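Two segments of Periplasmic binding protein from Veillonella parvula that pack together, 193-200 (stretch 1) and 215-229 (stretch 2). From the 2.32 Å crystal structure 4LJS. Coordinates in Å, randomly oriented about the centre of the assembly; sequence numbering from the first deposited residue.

Stretch 1 193-200: KPPKALFI
Stretch 2, residues 215-229: LAGNIGASLHADVID

At the apolar centre of this contact lies the ring of Phe199, near the end of stretch 1. Its CA-to-CB bond points toward stretch 2, and with chi1 m (-60°) and chi2 82° the ring reaches the helix of residues 215-222. Its CD2 lies 3.9 Å from Ala216 CB, and its CZ 3.6 Å from Ala216 O, which sits over one ring face. Ala216 offers a methyl group small enough to let the helix come close. One turn later, Gly220 CA is 4.1 Å from Phe199 CZ. Glycine suits this position: a CB there would point toward stretch 1, lie tight against Phe199 CE1 at 3.1 Å, and clash with Val227 CG2 at 2.6 Å. Val227 (chi1 t) completes the cluster, its CG1 4.2 Å from Phe199 CD1. Ala197 and Val227 turn their side chains to the same face of the sheet, the one on which Phe199 meets the helix.

Between helix and strand the chain of stretch 2 turns sharply. Leu223 is the first residue to leave helical phi/psi (-85/16), and His224 follows with a left-handed conformation (66/22). Backbone hydrogen bonds from His224 N to Ala221 O (2.8 Å) and from Ala225 N to Gly220 O (2.9 Å) secure the turn, which delivers residues 226-227 alongside stretch 1 as a strand.

The two strands, 196-200 and 226-227, run parallel. Lys196 pairs with Asp226 (CA to CA 4.6 Å) and Ala197 with Val227 (CA to CA 5.0 Å), all four in extended conformation. Three hydrogen bonds hold this register: Asp226 N donates to Pro195 O (2.8 Å, 165°), Ala197 N to Asp226 O (2.9 Å, 154°), and Ile228 N to Ala197 O (2.9 Å, 171°). Pro195, lacking an amide hydrogen, serves as an acceptor here. A CA-H...O contact from Lys196 CA to Asp226 O (3.3 Å) supplements the ladder. Beyond Ile228 N, a water continues the link, accepting from Phe199 N (2.9 Å) and donating to Ile228 O (2.7 Å), bridging backbone groups that do not bond directly.

Ile228 (chi1 m, chi2 t) provides a further apolar patch. Its CD1 lies 4.0 Å from CB of Leu198 (chi1 t, chi2 p), while its CG1 meets Lys196 CG at 3.6 Å. Lysine suits such a margin because its methylene chain can pack against hydrocarbon while its amine reaches a polar partner; here Lys196 NZ is hydrogen-bonded elsewhere in the structure.

The Lys196 and Asp226 side chains share the other sheet face. With chi1 t for both, Lys196 CD comes 3.5 Å from Asp226 OD2, a contact between a methylene and a carboxylate oxygen. At the beginning of stretch 1, Pro195 CG (C-gamma endo) touches Ala225 CB at 4.2 Å, and exposed Pro194 (C-gamma exo) places CB 3.5 Å from His224 O. In all, the contact buries 604 Å², summed over both stretches.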

ATOM      1  N   LYS A 193     -11.147  18.954 -19.600  1.00 61.29           N
ATOM      2  CA  LYS A 193     -11.656  19.323 -18.282  1.00 63.61           C
ATOM      3  C   LYS A 193     -11.335  18.221 -17.281  1.00 56.36           C
ATOM      4  O   LYS A 193     -11.660  17.058 -17.520  1.00 57.30           O
ATOM      5  CB  LYS A 193     -13.169  19.546 -18.334  1.00 69.34           C
ATOM      6  CG  LYS A 193     -13.791  19.912 -16.996  1.00 72.84           C
ATOM      7  CD  LYS A 193     -15.230  20.383 -17.166  1.00 81.21           C
ATOM      8  CE  LYS A 193     -15.835  20.801 -15.831  1.00 87.51           C
ATOM      9  NZ  LYS A 193     -17.207  21.370 -15.979  1.00 92.72           N
ATOM     10  N   PRO A 194     -10.691  18.584 -16.157  1.00 50.08           N
ATOM     11  CA  PRO A 194     -10.325  17.617 -15.116  1.00 49.99           C
ATOM     12  C   PRO A 194     -11.564  16.927 -14.568  1.00 48.63           C
ATOM     13  O   PRO A 194     -12.552  17.602 -14.295  1.00 56.78           O
ATOM     14  CB  PRO A 194      -9.700  18.491 -14.021  1.00 49.07           C
ATOM     15  CG  PRO A 194      -9.315  19.756 -14.703  1.00 53.62           C
ATOM     16  CD  PRO A 194     -10.333  19.961 -15.781  1.00 52.51           C
ATOM     17  N   PRO A 195     -11.518  15.595 -14.421  1.00 48.36           N
ATOM     18  CA  PRO A 195     -12.669  14.851 -13.904  1.00 47.13           C
ATOM     19  C   PRO A 195     -12.848  15.097 -12.406  1.00 45.21           C
ATOM     20  O   PRO A 195     -11.863  15.308 -11.699  1.00 36.50           O
ATOM     21  CB  PRO A 195     -12.276  13.394 -14.158  1.00 50.11           C
ATOM     22  CG  PRO A 195     -10.790  13.401 -14.109  1.00 50.79           C
ATOM     23  CD  PRO A 195     -10.372  14.715 -14.715  1.00 42.86           C
ATOM     24  N   LYS A 196     -14.090  15.089 -11.935  1.00 49.02           N
ATOM     25  CA  LYS A 196     -14.360  15.230 -10.508  1.00 49.77           C
ATOM     26  C   LYS A 196     -14.543  13.856  -9.850  1.00 44.19           C
ATOM     27  O   LYS A 196     -15.506  13.135 -10.146  1.00 43.13           O
ATOM     28  CB  LYS A 196     -15.588  16.118 -10.271  1.00 53.37           C
ATOM     29  CG  LYS A 196     -15.939  16.283  -8.796  1.00 62.38           C
ATOM     30  CD  LYS A 196     -16.090  17.741  -8.380  1.00 65.44           C
ATOM     31  CE  LYS A 196     -17.390  18.333  -8.878  1.00 68.14           C
ATOM     32  NZ  LYS A 196     -17.850  19.435  -7.987  1.00 71.63           N
ATOM     33  N   ALA A 197     -13.624  13.503  -8.956  1.00 41.79           N
ATOM     34  CA  ALA A 197     -13.598  12.165  -8.365  1.00 39.98           C
ATOM     35  C   ALA A 197     -14.022  12.123  -6.896  1.00 44.01           C
ATOM     36  O   ALA A 197     -13.766  13.060  -6.132  1.00 43.01           O
ATOM     37  CB  ALA A 197     -12.211  11.544  -8.520  1.00 31.02           C
ATOM     38  N   LEU A 198     -14.656  11.017  -6.511  1.00 40.57           N
ATOM     39  CA  LEU A 198     -14.994  10.758  -5.119  1.00 39.35           C
ATOM     40  C   LEU A 198     -14.446   9.410  -4.678  1.00 40.42           C
ATOM     41  O   LEU A 198     -14.710   8.391  -5.317  1.00 42.96           O
ATOM     42  CB  LEU A 198     -16.510  10.785  -4.917  1.00 40.25           C
ATOM     43  CG  LEU A 198     -16.973  10.352  -3.525  1.00 39.45           C
ATOM     44  CD1 LEU A 198     -16.570  11.382  -2.476  1.00 40.24           C
ATOM     45  CD2 LEU A 198     -18.473  10.090  -3.499  1.00 39.11           C
ATOM     46  N   PHE A 199     -13.681   9.409  -3.588  1.00 40.25           N
ATOM     47  CA  PHE A 199     -13.172   8.170  -3.008  1.00 39.08           C
ATOM     48  C   PHE A 199     -13.873   7.901  -1.687  1.00 43.68           C
ATOM     49  O   PHE A 199     -13.782   8.698  -0.750  1.00 38.60           O
ATOM     50  CB  PHE A 199     -11.669   8.257  -2.761  1.00 38.10           C
ATOM     51  CG  PHE A 199     -10.860   8.504  -4.000  1.00 41.15           C
ATOM     52  CD1 PHE A 199     -10.703   9.788  -4.501  1.00 40.93           C
ATOM     53  CD2 PHE A 199     -10.239   7.455  -4.654  1.00 39.61           C
ATOM     54  CE1 PHE A 199      -9.947  10.017  -5.638  1.00 38.24           C
ATOM     55  CE2 PHE A 199      -9.483   7.674  -5.792  1.00 42.35           C
ATOM     56  CZ  PHE A 199      -9.341   8.959  -6.288  1.00 37.92           C
ATOM     57  N   ILE A 200     -14.578   6.778  -1.618  1.00 46.11           N
ATOM     58  CA  ILE A 200     -15.275   6.401  -0.396  1.00 45.46           C
ATOM     59  C   ILE A 200     -15.159   4.912  -0.117  1.00 46.09           C
ATOM     60  O   ILE A 200     -15.011   4.108  -1.040  1.00 37.75           O
ATOM     61  CB  ILE A 200     -16.774   6.770  -0.443  1.00 45.28           C
ATOM     62  CG1 ILE A 200     -17.401   6.292  -1.755  1.00 43.96           C
ATOM     63  CG2 ILE A 200     -16.959   8.269  -0.280  1.00 52.93           C
ATOM     64  CD1 ILE A 200     -18.911   6.250  -1.732  1.00 41.05           C
ATOM     65  N   LEU A 215      -3.800   8.926   0.911  1.00 32.64           N
ATOM     66  CA  LEU A 215      -3.060   8.527  -0.276  1.00 32.31           C
ATOM     67  C   LEU A 215      -3.976   8.409  -1.500  1.00 35.99           C
ATOM     68  O   LEU A 215      -3.604   8.832  -2.597  1.00 34.55           O
ATOM     69  CB  LEU A 215      -2.296   7.224  -0.043  1.00 32.17           C
ATOM     70  CG  LEU A 215      -1.637   6.661  -1.310  1.00 34.67           C
ATOM     71  CD1 LEU A 215      -0.587   7.630  -1.873  1.00 31.93           C
ATOM     72  CD2 LEU A 215      -1.024   5.318  -1.021  1.00 31.23           C
ATOM     73  N   ALA A 216      -5.169   7.844  -1.313  1.00 30.45           N
ATOM     74  CA  ALA A 216      -6.135   7.773  -2.406  1.00 34.96           C
ATOM     75  C   ALA A 216      -6.419   9.165  -2.947  1.00 32.10           C
ATOM     76  O   ALA A 216      -6.479   9.364  -4.159  1.00 36.88           O
ATOM     77  CB  ALA A 216      -7.426   7.097  -1.963  1.00 23.23           C
ATOM     78  N   GLY A 217      -6.583  10.127  -2.043  1.00 37.67           N
ATOM     79  CA  GLY A 217      -6.786  11.512  -2.433  1.00 33.21           C
ATOM     80  C   GLY A 217      -5.587  12.032  -3.210  1.00 39.88           C
ATOM     81  O   GLY A 217      -5.739  12.673  -4.250  1.00 39.25           O
ATOM     82  N   ASN A 218      -4.389  11.737  -2.713  1.00 33.34           N
ATOM     83  CA  ASN A 218      -3.164  12.210  -3.351  1.00 36.08           C
ATOM     84  C   ASN A 218      -2.966  11.581  -4.724  1.00 36.01           C
ATOM     85  O   ASN A 218      -2.389  12.192  -5.625  1.00 32.34           O
ATOM     86  CB  ASN A 218      -1.947  11.958  -2.456  1.00 31.28           C
ATOM     87  CG  ASN A 218      -0.662  12.557  -3.018  1.00 35.35           C
ATOM     88  OD1 ASN A 218       0.259  11.836  -3.408  1.00 39.11           O
ATOM     89  ND2 ASN A 218      -0.596  13.883  -3.059  1.00 37.41           N
ATOM     90  N   ILE A 219      -3.443  10.354  -4.889  1.00 30.99           N
ATOM     91  CA  ILE A 219      -3.348   9.704  -6.189  1.00 30.32           C
ATOM     92  C   ILE A 219      -4.261  10.425  -7.180  1.00 37.05           C
ATOM     93  O   ILE A 219      -3.852  10.724  -8.303  1.00 39.45           O
ATOM     94  CB  ILE A 219      -3.675   8.214  -6.109  1.00 31.32           C
ATOM     95  CG1 ILE A 219      -2.595   7.492  -5.293  1.00 29.40           C
ATOM     96  CG2 ILE A 219      -3.799   7.609  -7.512  1.00 29.45           C
ATOM     97  CD1 ILE A 219      -3.039   6.109  -4.766  1.00 29.78           C
ATOM     98  N   GLY A 220      -5.483  10.732  -6.745  1.00 31.12           N
ATOM     99  CA  GLY A 220      -6.383  11.556  -7.532  1.00 36.29           C
ATOM    100  C   GLY A 220      -5.786  12.906  -7.905  1.00 39.82           C
ATOM    101  O   GLY A 220      -5.844  13.311  -9.067  1.00 42.37           O
ATOM    102  N   ALA A 221      -5.209  13.602  -6.925  1.00 36.78           N
ATOM    103  CA  ALA A 221      -4.569  14.902  -7.170  1.00 36.69           C
ATOM    104  C   ALA A 221      -3.349  14.785  -8.091  1.00 38.23           C
ATOM    105  O   ALA A 221      -3.186  15.577  -9.017  1.00 37.71           O
ATOM    106  CB  ALA A 221      -4.177  15.570  -5.851  1.00 32.72           C
ATOM    107  N   SER A 222      -2.492  13.800  -7.835  1.00 29.91           N
ATOM    108  CA  SER A 222      -1.343  13.556  -8.708  1.00 36.38           C
ATOM    109  C   SER A 222      -1.776  13.383 -10.163  1.00 38.23           C
ATOM    110  O   SER A 222      -1.116  13.864 -11.083  1.00 37.45           O
ATOM    111  CB  SER A 222      -0.554  12.326  -8.246  1.00 24.55           C
ATOM    112  OG  SER A 222      -0.039  12.544  -6.942  1.00 36.32           O
ATOM    113  N   LEU A 223      -2.904  12.709 -10.358  1.00 31.20           N
ATOM    114  CA  LEU A 223      -3.425  12.460 -11.696  1.00 33.69           C
ATOM    115  C   LEU A 223      -4.271  13.626 -12.228  1.00 36.47           C
ATOM    116  O   LEU A 223      -5.008  13.480 -13.205  1.00 38.58           O
ATOM    117  CB  LEU A 223      -4.192  11.138 -11.727  1.00 28.27           C
ATOM    118  CG  LEU A 223      -3.273   9.909 -11.616  1.00 30.18           C
ATOM    119  CD1 LEU A 223      -4.029   8.651 -11.192  1.00 22.63           C
ATOM    120  CD2 LEU A 223      -2.571   9.678 -12.941  1.00 29.19           C
ATOM    121  N   HIS A 224      -4.141  14.778 -11.574  1.00 30.86           N
ATOM    122  CA  HIS A 224      -4.778  16.024 -12.006  1.00 33.72           C
ATOM    123  C   HIS A 224      -6.306  15.997 -11.934  1.00 41.30           C
ATOM    124  O   HIS A 224      -6.980  16.769 -12.619  1.00 36.17           O
ATOM    125  CB  HIS A 224      -4.327  16.420 -13.414  1.00 29.85           C
ATOM    126  CG  HIS A 224      -4.080  17.884 -13.565  1.00 35.79           C
ATOM    127  ND1 HIS A 224      -3.030  18.524 -12.942  1.00 32.15           N
ATOM    128  CD2 HIS A 224      -4.764  18.841 -14.236  1.00 37.31           C
ATOM    129  CE1 HIS A 224      -3.075  19.815 -13.229  1.00 44.27           C
ATOM    130  NE2 HIS A 224      -4.111  20.031 -14.019  1.00 39.39           N
ATOM    131  N   ALA A 225      -6.849  15.110 -11.107  1.00 39.44           N
ATOM    132  CA  ALA A 225      -8.292  15.066 -10.919  1.00 44.37           C
ATOM    133  C   ALA A 225      -8.736  16.122  -9.916  1.00 44.06           C
ATOM    134  O   ALA A 225      -7.944  16.613  -9.111  1.00 48.98           O
ATOM    135  CB  ALA A 225      -8.737  13.685 -10.458  1.00 38.36           C
ATOM    136  N   ASP A 226     -10.013  16.464  -9.971  1.00 41.30           N
ATOM    137  CA  ASP A 226     -10.613  17.343  -8.983  1.00 49.36           C
ATOM    138  C   ASP A 226     -11.197  16.466  -7.874  1.00 47.59           C
ATOM    139  O   ASP A 226     -12.315  15.964  -7.992  1.00 50.74           O
ATOM    140  CB  ASP A 226     -11.693  18.210  -9.643  1.00 53.40           C
ATOM    141  CG  ASP A 226     -12.263  19.257  -8.705  1.00 67.21           C
ATOM    142  OD1 ASP A 226     -11.644  19.525  -7.655  1.00 72.44           O
ATOM    143  OD2 ASP A 226     -13.331  19.822  -9.029  1.00 72.96           O
ATOM    144  N   VAL A 227     -10.423  16.269  -6.810  1.00 43.94           N
ATOM    145  CA  VAL A 227     -10.810  15.353  -5.744  1.00 41.79           C
ATOM    146  C   VAL A 227     -11.772  16.012  -4.764  1.00 42.83           C
ATOM    147  O   VAL A 227     -11.478  17.065  -4.202  1.00 46.47           O
ATOM    148  CB  VAL A 227      -9.576  14.804  -4.984  1.00 39.81           C
ATOM    149  CG1 VAL A 227     -10.008  13.879  -3.860  1.00 39.33           C
ATOM    150  CG2 VAL A 227      -8.664  14.057  -5.930  1.00 36.70           C
ATOM    151  N   ILE A 228     -12.927  15.384  -4.573  1.00 44.09           N
ATOM    152  CA  ILE A 228     -13.923  15.866  -3.621  1.00 47.51           C
ATOM    153  C   ILE A 228     -13.473  15.620  -2.183  1.00 54.20           C
ATOM    154  O   ILE A 228     -12.979  14.539  -1.859  1.00 56.11           O
ATOM    155  CB  ILE A 228     -15.277  15.167  -3.844  1.00 48.53           C
ATOM    156  CG1 ILE A 228     -15.813  15.486  -5.239  1.00 47.37           C
ATOM    157  CG2 ILE A 228     -16.283  15.577  -2.779  1.00 49.90           C
ATOM    158  CD1 ILE A 228     -17.059  14.733  -5.594  1.00 47.49           C
ATOM    159  N   ASP A 229     -13.643  16.623  -1.326  1.00 54.61           N
ATOM    160  CA  ASP A 229     -13.290  16.496   0.086  1.00 57.81           C
ATOM    161  C   ASP A 229     -14.078  17.482   0.938  1.00 59.76           C
ATOM    162  O   ASP A 229     -13.774  18.674   0.966  1.00 60.58           O
ATOM    163  CB  ASP A 229     -11.788  16.712   0.286  1.00 61.77           C
ATOM    164  CG  ASP A 229     -11.331  16.406   1.704  1.00 70.07           C
ATOM    165  OD1 ASP A 229     -12.145  15.913   2.515  1.00 69.22           O
ATOM    166  OD2 ASP A 229     -10.140  16.643   2.002  1.00 76.06           O
TER
HETATM  167  O   HOH W   1     -12.745  11.856  -2.415  1.00 39.71           O